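Local structure of D-methionine-binding lipoprotein MetQ (Escherichia coli, 4YAH) at residues N108-P113 / G265-G270; Y117-K122 / S190-Q195. The protein binds methionine as the solute-binding lipoprotein of an ATP-driven D-methionine permease, the MetNIQ ABC transporter. All blocks are in the same frame, centred on the assembly; numbering follows the deposited sequence.

Contact 1 (N108-P113 / G265-G270). With MET (methionine), chain B.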
loop_
_atom_site.group_PDB
_atom_site.type_symbol
_atom_site.label_atom_id
_atom_site.label_comp_id
_atom_site.label_asym_id
_atom_site.label_seq_id
_atom_site.Cartn_x
_atom_site.Cartn_y
_atom_site.Cartn_z
ATOM N N ASN A 108 -3.054 -13.022 3.657
ATOM C CA ASN A 108 -3.527 -11.638 3.615
ATOM C C ASN A 108 -3.243 -10.903 4.901
ATOM O O ASN A 108 -3.275 -11.490 5.971
ATOM C CB ASN A 108 -5.035 -11.580 3.375
ATOM C CG ASN A 108 -5.444 -12.168 2.066
ATOM O OD1 ASN A 108 -4.648 -12.281 1.135
ATOM N ND2 ASN A 108 -6.720 -12.529 1.971
ATOM N N THR A 109 -3.034 -9.596 4.800
ATOM C CA THR A 109 -2.905 -8.757 5.979
ATOM C C THR A 109 -4.108 -7.811 6.000
ATOM O O THR A 109 -5.224 -8.263 6.294
ATOM C CB THR A 109 -1.540 -8.018 6.003
ATOM O OG1 THR A 109 -1.388 -7.210 4.830
ATOM C CG2 THR A 109 -0.381 -9.037 6.067
ATOM N N PHE A 110 -3.912 -6.531 5.665
ATOM C CA PHE A 110 -5.008 -5.558 5.700
ATOM C C PHE A 110 -5.289 -4.925 4.348
ATOM O O PHE A 110 -4.399 -4.815 3.501
ATOM C CB PHE A 110 -4.722 -4.434 6.712
ATOM C CG PHE A 110 -4.437 -4.933 8.094
ATOM C CD1 PHE A 110 -5.472 -5.246 8.961
ATOM C CD2 PHE A 110 -3.132 -5.098 8.524
ATOM C CE1 PHE A 110 -5.207 -5.719 10.236
ATOM C CE2 PHE A 110 -2.859 -5.581 9.803
ATOM C CZ PHE A 110 -3.901 -5.885 10.656
ATOM N N VAL A 111 -6.538 -4.505 4.156
ATOM C CA VAL A 111 -6.860 -3.542 3.108
ATOM C C VAL A 111 -6.634 -2.151 3.714
ATOM O O VAL A 111 -7.041 -1.906 4.850
ATOM C CB VAL A 111 -8.312 -3.648 2.609
ATOM C CG1 VAL A 111 -8.553 -2.683 1.450
ATOM C CG2 VAL A 111 -8.666 -5.070 2.200
ATOM N N TYR A 112 -5.991 -1.262 2.952
ATOM C CA TYR A 112 -5.706 0.111 3.373
ATOM C C TYR A 112 -6.367 1.051 2.377
ATOM O O TYR A 112 -5.737 1.456 1.402
ATOM C CB TYR A 112 -4.206 0.362 3.417
ATOM C CG TYR A 112 -3.446 -0.410 4.463
ATOM C CD1 TYR A 112 -3.588 -0.114 5.809
ATOM C CD2 TYR A 112 -2.555 -1.400 4.096
ATOM C CE1 TYR A 112 -2.862 -0.800 6.773
ATOM C CE2 TYR A 112 -1.818 -2.094 5.053
ATOM C CZ TYR A 112 -1.988 -1.787 6.387
ATOM O OH TYR A 112 -1.274 -2.448 7.344
ATOM N N PRO A 113 -7.658 1.360 2.584
ATOM C CA PRO A 113 -8.345 2.159 1.561
ATOM C C PRO A 113 -7.622 3.486 1.346
ATOM O O PRO A 113 -7.275 4.177 2.298
ATOM C CB PRO A 113 -9.754 2.339 2.139
ATOM C CG PRO A 113 -9.946 1.111 3.034
ATOM C CD PRO A 113 -8.568 0.955 3.666
ATOM N N GLY A 265 -8.795 3.400 12.032
ATOM C CA GLY A 265 -9.885 2.727 11.336
ATOM C C GLY A 265 -9.641 2.484 9.856
ATOM O O GLY A 265 -10.493 1.935 9.164
ATOM N N GLY A 266 -8.463 2.861 9.370
ATOM C CA GLY A 266 -8.157 2.740 7.958
ATOM C C GLY A 266 -7.503 1.421 7.566
ATOM O O GLY A 266 -6.882 1.346 6.505
ATOM N N ALA A 267 -7.631 0.402 8.421
ATOM C CA ALA A 267 -7.083 -0.939 8.150
ATOM C C ALA A 267 -8.184 -1.989 8.304
ATOM O O ALA A 267 -8.770 -2.137 9.374
ATOM C CB ALA A 267 -5.948 -1.243 9.061
ATOM N N VAL A 268 -8.484 -2.680 7.216
ATOM C CA VAL A 268 -9.510 -3.714 7.208
ATOM C C VAL A 268 -8.886 -5.105 7.199
ATOM O O VAL A 268 -8.091 -5.431 6.325
ATOM C CB VAL A 268 -10.407 -3.577 5.995
ATOM C CG1 VAL A 268 -11.518 -4.637 6.017
ATOM C CG2 VAL A 268 -10.975 -2.164 5.933
ATOM N N LYS A 269 -9.257 -5.915 8.177
ATOM C CA LYS A 269 -8.738 -7.281 8.298
ATOM C C LYS A 269 -9.030 -8.086 7.022
ATOM O O LYS A 269 -10.172 -8.116 6.537
ATOM C CB LYS A 269 -9.357 -7.938 9.526
ATOM C CG LYS A 269 -8.817 -9.293 9.855
ATOM C CD LYS A 269 -9.596 -9.919 11.009
ATOM C CE LYS A 269 -9.476 -9.091 12.274
ATOM N NZ LYS A 269 -10.217 -9.722 13.393
ATOM N N GLY A 270 -7.994 -8.713 6.465
ATOM C CA GLY A 270 -8.106 -9.383 5.184
ATOM C C GLY A 270 -8.061 -10.894 5.281
ATOM O O GLY A 270 -8.261 -11.576 4.287
HETATM N N MET B . 0.174 -0.588 1.545
HETATM C CA MET B . -0.020 -0.183 0.152
HETATM C C MET B . -1.494 0.008 -0.112
HETATM O O MET B . -2.273 -0.888 0.231
HETATM C CB MET B . 0.549 -1.234 -0.806
HETATM C CG MET B . 0.562 -0.813 -2.268
HETATM S SD MET B . 1.225 -2.065 -3.387
HETATM C CE MET B . 2.974 -1.941 -3.016
HETATM O OXT MET B . -1.902 1.037 -0.686
HETATM O O HOH W 1 -6.010 3.353 4.596
#
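Val111 and Val268 grip each other through a reciprocal pair of backbone hydrogen bonds: Val111 N gives to Val268 O at 2.8 Å, and Val268 N returns to Val111 O along an almost straight line (173° at the hydrogen). Past the bridged residues, Gly270 N gives a more bent bond to Thr109 O, 2.8 Å away. Beyond it the side chain of Asn108 takes over, its CG beside the backbone N and anti to the carbonyl carbon (chi1 -62°) and its ND2 reaching Gly270 O at 2.9 Å; the acceptor lies close to the amide plane of Asn108, while the donor stands above the carbonyl plane of Gly270. An alanine at Asn108 would probably leave Gly270 O without this amide donor and loosen the outer end of the pairing. At the other end, a water donates to both Pro113 O and Gly266 O. On the Val111 side, Val111 and Val268 meet CB to CB at 4.0 Å; on the side of Phe110, the methyl of Ala267 is shared by Phe110 CD1 and Tyr112 CE1, the latter at 3.9 Å. Tyr112, one of the residues lining the methionine pocket, brings CD2 to 3.8 Å from the ligand N just beyond the paired residues. The antiparallel pairing makes 268-269 an outermost strand of the mixed sheet in a periplasmic-binding-protein fold.

Contact 2 (Y117-K122 / S190-Q195)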
loop_
_atom_site.group_PDB
_atom_site.type_symbol
_atom_site.label_atom_id
_atom_site.label_comp_id
_atom_site.label_asym_id
_atom_site.label_seq_id
_atom_site.Cartn_x
_atom_site.Cartn_y
_atom_site.Cartn_z
ATOM N N TYR A 117 -5.517 13.678 -0.491
ATOM C CA TYR A 117 -5.137 14.626 0.554
ATOM C C TYR A 117 -4.714 15.937 -0.056
ATOM O O TYR A 117 -4.308 15.981 -1.210
ATOM C CB TYR A 117 -3.973 14.105 1.405
ATOM C CG TYR A 117 -4.182 12.764 2.065
ATOM C CD1 TYR A 117 -4.708 12.669 3.343
ATOM C CD2 TYR A 117 -3.840 11.580 1.410
ATOM C CE1 TYR A 117 -4.889 11.433 3.958
ATOM C CE2 TYR A 117 -4.015 10.342 2.009
ATOM C CZ TYR A 117 -4.539 10.270 3.281
ATOM O OH TYR A 117 -4.719 9.052 3.902
ATOM N N SER A 118 -4.777 17.005 0.737
ATOM C CA SER A 118 -4.302 18.297 0.283
ATOM C C SER A 118 -3.895 19.184 1.450
ATOM O O SER A 118 -4.485 19.095 2.525
ATOM C CB SER A 118 -5.380 19.008 -0.521
ATOM O OG SER A 118 -4.897 20.270 -0.909
ATOM N N LYS A 119 -2.886 20.022 1.236
ATOM C CA LYS A 119 -2.555 21.076 2.199
ATOM C C LYS A 119 -2.983 22.450 1.659
ATOM O O LYS A 119 -2.708 23.485 2.279
ATOM C CB LYS A 119 -1.061 21.032 2.540
ATOM C CG LYS A 119 -0.692 19.771 3.308
ATOM C CD LYS A 119 0.801 19.664 3.637
ATOM C CE LYS A 119 1.177 20.583 4.768
ATOM N NZ LYS A 119 2.579 20.311 5.170
ATOM N N LYS A 120 -3.684 22.461 0.526
ATOM C CA LYS A 120 -4.149 23.712 -0.103
ATOM C C LYS A 120 -5.665 23.892 -0.113
ATOM O O LYS A 120 -6.140 25.034 -0.089
ATOM C CB LYS A 120 -3.629 23.809 -1.532
ATOM C CG LYS A 120 -2.100 23.897 -1.557
ATOM C CD LYS A 120 -1.550 23.980 -2.958
ATOM C CE LYS A 120 -0.045 24.063 -2.955
ATOM N NZ LYS A 120 0.548 22.872 -2.297
ATOM N N ILE A 121 -6.407 22.788 -0.156
ATOM C CA ILE A 121 -7.870 22.798 -0.210
ATOM C C ILE A 121 -8.466 21.800 0.779
ATOM O O ILE A 121 -7.793 20.858 1.213
ATOM C CB ILE A 121 -8.393 22.481 -1.632
ATOM C CG1 ILE A 121 -8.098 21.028 -2.052
ATOM C CG2 ILE A 121 -7.806 23.458 -2.627
ATOM C CD1 ILE A 121 -8.682 20.634 -3.397
ATOM N N LYS A 122 -9.731 22.018 1.131
ATOM C CA LYS A 122 -10.447 21.149 2.057
ATOM C C LYS A 122 -11.554 20.380 1.343
ATOM O O LYS A 122 -12.123 19.452 1.896
ATOM C CB LYS A 122 -11.046 21.961 3.206
ATOM C CG LYS A 122 -10.103 22.186 4.392
ATOM C CD LYS A 122 -9.824 23.661 4.649
ATOM C CE LYS A 122 -11.095 24.473 4.897
ATOM N NZ LYS A 122 -10.805 25.852 5.402
ATOM N N SER A 190 5.147 15.804 -1.647
ATOM C CA SER A 190 4.579 16.482 -2.824
ATOM C C SER A 190 3.492 17.488 -2.416
ATOM O O SER A 190 3.214 18.469 -3.129
ATOM C CB SER A 190 4.010 15.460 -3.834
ATOM O OG SER A 190 2.703 15.033 -3.486
ATOM N N LEU A 191 2.886 17.257 -1.259
ATOM C CA LEU A 191 1.811 18.125 -0.769
ATOM C C LEU A 191 2.253 19.563 -0.561
ATOM O O LEU A 191 1.433 20.478 -0.632
ATOM C CB LEU A 191 1.263 17.611 0.554
ATOM C CG LEU A 191 0.483 16.300 0.506
ATOM C CD1 LEU A 191 0.231 15.806 1.900
ATOM C CD2 LEU A 191 -0.845 16.483 -0.261
ATOM N N ASP A 192 3.536 19.758 -0.262
ATOM C CA ASP A 192 4.076 21.090 -0.021
ATOM C C ASP A 192 4.530 21.784 -1.303
ATOM O O ASP A 192 4.880 22.961 -1.273
ATOM C CB ASP A 192 5.275 21.015 0.947
ATOM C CG ASP A 192 4.903 20.487 2.333
ATOM O OD1 ASP A 192 3.921 20.996 2.922
ATOM O OD2 ASP A 192 5.622 19.575 2.855
ATOM N N ASP A 193 4.572 21.063 -2.420
ATOM C CA ASP A 193 4.978 21.663 -3.687
ATOM C C ASP A 193 3.980 22.764 -4.057
ATOM O O ASP A 193 2.767 22.597 -3.877
ATOM C CB ASP A 193 5.056 20.620 -4.797
ATOM C CG ASP A 193 5.551 21.203 -6.117
ATOM O OD1 ASP A 193 6.767 21.117 -6.391
ATOM O OD2 ASP A 193 4.727 21.746 -6.886
ATOM N N ALA A 194 4.490 23.869 -4.595
ATOM C CA ALA A 194 3.665 25.053 -4.794
ATOM C C ALA A 194 2.508 24.811 -5.740
ATOM O O ALA A 194 1.490 25.494 -5.645
ATOM C CB ALA A 194 4.524 26.209 -5.299
ATOM N N GLN A 195 2.643 23.858 -6.651
ATOM C CA GLN A 195 1.589 23.615 -7.640
ATOM C C GLN A 195 0.715 22.372 -7.372
ATOM O O GLN A 195 -0.280 22.167 -8.063
ATOM C CB GLN A 195 2.212 23.508 -9.032
ATOM C CG GLN A 195 2.891 24.795 -9.506
ATOM C CD GLN A 195 1.967 26.016 -9.492
ATOM O OE1 GLN A 195 0.763 25.912 -9.736
ATOM N NE2 GLN A 195 2.535 27.181 -9.190
HETATM O O HOH W 2 -1.303 20.140 -1.109
#
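Two consecutive lysines, Lys119 and Lys120, reach across to the same turn but use quite different acceptors. Lys119 NZ forms a salt bridge with Asp192 OD1 at 2.7 Å, on the syn lone pair of the carboxylate. Its chain bends at chi3 (76°), which places CE 3.3 Å from the same oxygen. Lys120 instead gives its ammonium to a backbone carbonyl, Asp193 O, at 2.7 Å; the donor is tilted 30° from the carbonyl plane. The chain is extended as far as CE and turns only at chi4 (60°), and a further bond to Ile196 O, just past the turn, holds the same NZ.

A water bridges the backbones, accepting from Lys119 N and donating to Leu191 O. The apolar share falls to Leu191. Its CB lies 3.7 Å from Lys119 CD, the two side chains crossing at about a right angle, and its CD2 rests 4.3 Å from Tyr117 CB, while the leucine also packs on Ala199 and Ile201 of strand 196-201.

Each loop is braced from within. Ser118 OG accepts from Lys120 N and Ile121 N in an ST motif, a second-shell grip at the root of Lys120; the hydroxyl is also tied to Ala197 O of strand 196-201. In the other segment, Ser190 to Asp193 form a type I turn, and Asp193 OD2 accepts from Gln195 N in an Asx turn. Charge pairing at the solvent-exposed surface is thus combined with carbonyl binding by an ammonium, whose positive charge would probably be eased by the nearby carbonyl oxygens and, more distantly, by the carboxylates of Asp192 and Asp193.

Followed from the N terminus, the chain enters contact 1 at the end of strand 103-111 and, only a few residues later, passes through strand 115-117 into contact 2. Contact 2 closes first: after strand 132-136, helix 139-151 and strand 178-182, the chain returns at 190-195, just before strand 196-201. Contact 1 closes much later, when the chain comes back at 265-270 after helix 253-262, so the shorter loop lies wholly within the longer one. The centres are 26 Å apart. Contact 1 adds an edge strand to the six-stranded sheet, whereas contact 2 joins loops at the ends of two neighbouring strands of the five-stranded sheet.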